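Methyltransferase (Thermus thermophilus, PDB 1WS6) probably transfers a methyl group from S-adenosylmethionine to its substrate, perhaps a guanine of 16S ribosomal RNA as in RsmD relatives, using a Rossmann-like methyltransferase fold. Local coordinates at residues A[98-101]-A[102-106]. Numbering follows the deposited sequence.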
ATOM      1  N   GLU A  98       6.349   5.837 -11.384  1.00 23.91           N
ATOM      2  CA  GLU A  98       7.640   6.347 -11.838  1.00 24.64           C
ATOM      3  C   GLU A  98       7.650   7.871 -12.013  1.00 23.05           C
ATOM      4  O   GLU A  98       8.713   8.489 -12.115  1.00 21.60           O
ATOM      5  CB  GLU A  98       8.029   5.659 -13.149  1.00 26.79           C
ATOM      6  CG  GLU A  98       6.958   5.757 -14.241  1.00 32.71           C
ATOM      7  CD  GLU A  98       7.432   5.227 -15.589  1.00 35.29           C
ATOM      8  OE1 GLU A  98       7.583   3.993 -15.743  1.00 36.34           O
ATOM      9  OE2 GLU A  98       7.662   6.056 -16.495  1.00 37.61           O
ATOM     10  N   VAL A  99       6.468   8.476 -12.065  1.00 20.65           N
ATOM     11  CA  VAL A  99       6.382   9.922 -12.201  1.00 19.04           C
ATOM     12  C   VAL A  99       6.145  10.503 -10.813  1.00 18.95           C
ATOM     13  O   VAL A  99       6.733  11.514 -10.438  1.00 20.41           O
ATOM     14  CB  VAL A  99       5.214  10.366 -13.123  1.00 19.03           C
ATOM     15  CG1 VAL A  99       5.083  11.894 -13.090  1.00 14.70           C
ATOM     16  CG2 VAL A  99       5.447   9.884 -14.548  1.00 13.41           C
ATOM     17  N   PHE A 100       5.293   9.835 -10.046  1.00 18.69           N
ATOM     18  CA  PHE A 100       4.957  10.284  -8.697  1.00 19.13           C
ATOM     19  C   PHE A 100       6.143  10.399  -7.742  1.00 19.82           C
ATOM     20  O   PHE A 100       6.317  11.424  -7.087  1.00 19.87           O
ATOM     21  CB  PHE A 100       3.919   9.356  -8.057  1.00 14.08           C
ATOM     22  CG  PHE A 100       3.658   9.659  -6.610  1.00 13.01           C
ATOM     23  CD1 PHE A 100       2.763  10.657  -6.245  1.00 14.61           C
ATOM     24  CD2 PHE A 100       4.326   8.965  -5.612  1.00 11.68           C
ATOM     25  CE1 PHE A 100       2.539  10.956  -4.912  1.00 14.60           C
ATOM     26  CE2 PHE A 100       4.112   9.256  -4.278  1.00 10.93           C
ATOM     27  CZ  PHE A 100       3.216  10.254  -3.923  1.00 14.80           C
ATOM     28  N   LEU A 101       6.938   9.341  -7.642  1.00 20.56           N
ATOM     29  CA  LEU A 101       8.079   9.345  -6.736  1.00 23.30           C
ATOM     30  C   LEU A 101       8.970  10.580  -6.879  1.00 25.34           C
ATOM     31  O   LEU A 101       9.210  11.291  -5.903  1.00 26.67           O
ATOM     32  CB  LEU A 101       8.910   8.073  -6.920  1.00 20.94           C
ATOM     33  CG  LEU A 101       8.163   6.774  -6.601  1.00 22.73           C
ATOM     34  CD1 LEU A 101       9.125   5.593  -6.728  1.00 17.62           C
ATOM     35  CD2 LEU A 101       7.566   6.844  -5.192  1.00 18.69           C
ATOM     36  N   PRO A 102       9.466  10.855  -8.096  1.00 26.36           N
ATOM     37  CA  PRO A 102      10.328  12.023  -8.297  1.00 25.95           C
ATOM     38  C   PRO A 102       9.646  13.288  -7.807  1.00 25.71           C
ATOM     39  O   PRO A 102      10.205  14.048  -7.022  1.00 27.35           O
ATOM     40  CB  PRO A 102      10.544  12.049  -9.809  1.00 25.79           C
ATOM     41  CG  PRO A 102      10.372  10.624 -10.214  1.00 28.73           C
ATOM     42  CD  PRO A 102       9.213  10.162  -9.371  1.00 28.08           C
ATOM     43  N   GLU A 103       8.424  13.503  -8.268  1.00 25.43           N
ATOM     44  CA  GLU A 103       7.679  14.692  -7.885  1.00 25.78           C
ATOM     45  C   GLU A 103       7.367  14.763  -6.395  1.00 26.53           C
ATOM     46  O   GLU A 103       7.444  15.832  -5.790  1.00 27.37           O
ATOM     47  CB  GLU A 103       6.395  14.778  -8.710  1.00 23.66           C
ATOM     48  CG  GLU A 103       6.674  15.123 -10.165  1.00 22.91           C
ATOM     49  CD  GLU A 103       5.455  15.032 -11.057  1.00 21.46           C
ATOM     50  OE1 GLU A 103       4.321  15.278 -10.582  1.00 21.07           O
ATOM     51  OE2 GLU A 103       5.646  14.725 -12.245  1.00 21.70           O
ATOM     52  N   ALA A 104       7.023  13.628  -5.798  1.00 26.08           N
ATOM     53  CA  ALA A 104       6.711  13.612  -4.381  1.00 26.95           C
ATOM     54  C   ALA A 104       7.925  14.102  -3.608  1.00 27.86           C
ATOM     55  O   ALA A 104       7.797  14.912  -2.686  1.00 27.73           O
ATOM     56  CB  ALA A 104       6.334  12.210  -3.934  1.00 26.11           C
ATOM     57  N   LYS A 105       9.102  13.619  -3.993  1.00 27.12           N
ATOM     58  CA  LYS A 105      10.324  14.023  -3.320  1.00 30.83           C
ATOM     59  C   LYS A 105      10.507  15.548  -3.394  1.00 32.09           C
ATOM     60  O   LYS A 105      10.672  16.214  -2.369  1.00 33.47           O
ATOM     61  CB  LYS A 105      11.536  13.312  -3.938  1.00 31.45           C
ATOM     62  CG  LYS A 105      12.718  13.202  -2.983  1.00 32.62           C
ATOM     63  CD  LYS A 105      13.998  12.712  -3.666  1.00 34.59           C
ATOM     64  CE  LYS A 105      13.880  11.294  -4.228  1.00 36.49           C
ATOM     65  NZ  LYS A 105      12.930  11.163  -5.375  1.00 37.41           N
ATOM     66  N   ALA A 106      10.459  16.103  -4.598  1.00 30.94           N
ATOM     67  CA  ALA A 106      10.630  17.539  -4.764  1.00 32.66           C
ATOM     68  C   ALA A 106       9.669  18.362  -3.909  1.00 33.87           C
ATOM     69  O   ALA A 106       9.997  19.477  -3.495  1.00 34.47           O
ATOM     70  CB  ALA A 106      10.471  17.918  -6.231  1.00 32.54           C
TER
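Phe-100 and Ala-104, one turn apart on helix 97-106, between parallel strands 91-93 and 111-116 of the Rossmann-like sheet, meet through a CH-pi contact: the methyl CB of Ala-104 sits over one face of the phenyl ring, 3.9 Å from its centroid and 22° off the ring normal, displaced toward the CE2-CZ side. With CG anti to the backbone N (chi1 173°), the ring swings forward and reaches the next turn. A serine in place of Phe-100 would probably leave the Ala-104 methyl without its aromatic cover and open a gap on this buried side. Phe-100 also touches Leu-95 there, while Leu-101 and Ala-104 rest on Leu-136.

Ala-104 N donates a backbone hydrogen bond to Phe-100 O at 2.6 Å, and Lys-105 N to Leu-101 O at 3.0 Å, whereas the bond from Glu-103 N to Val-99 O is weak at 3.4 Å. Pro-102 has no N-H; its ring carbon CD, in the place of the amide hydrogen, lies 3.3 Å from Glu-98 O, so the bond back to Glu-98 is missing and the helix is kinked.

On the outer side, Val-99 and Glu-103 run side by side, the extended glutamate bringing OE2 alongside CG1 of the valine. The chemistry is thus that of an amphipathic helix: an apolar inner face built on Phe-100, Leu-101 and Ala-104, and a more polar, solvent-facing side with Glu-98, Glu-103 and Lys-105.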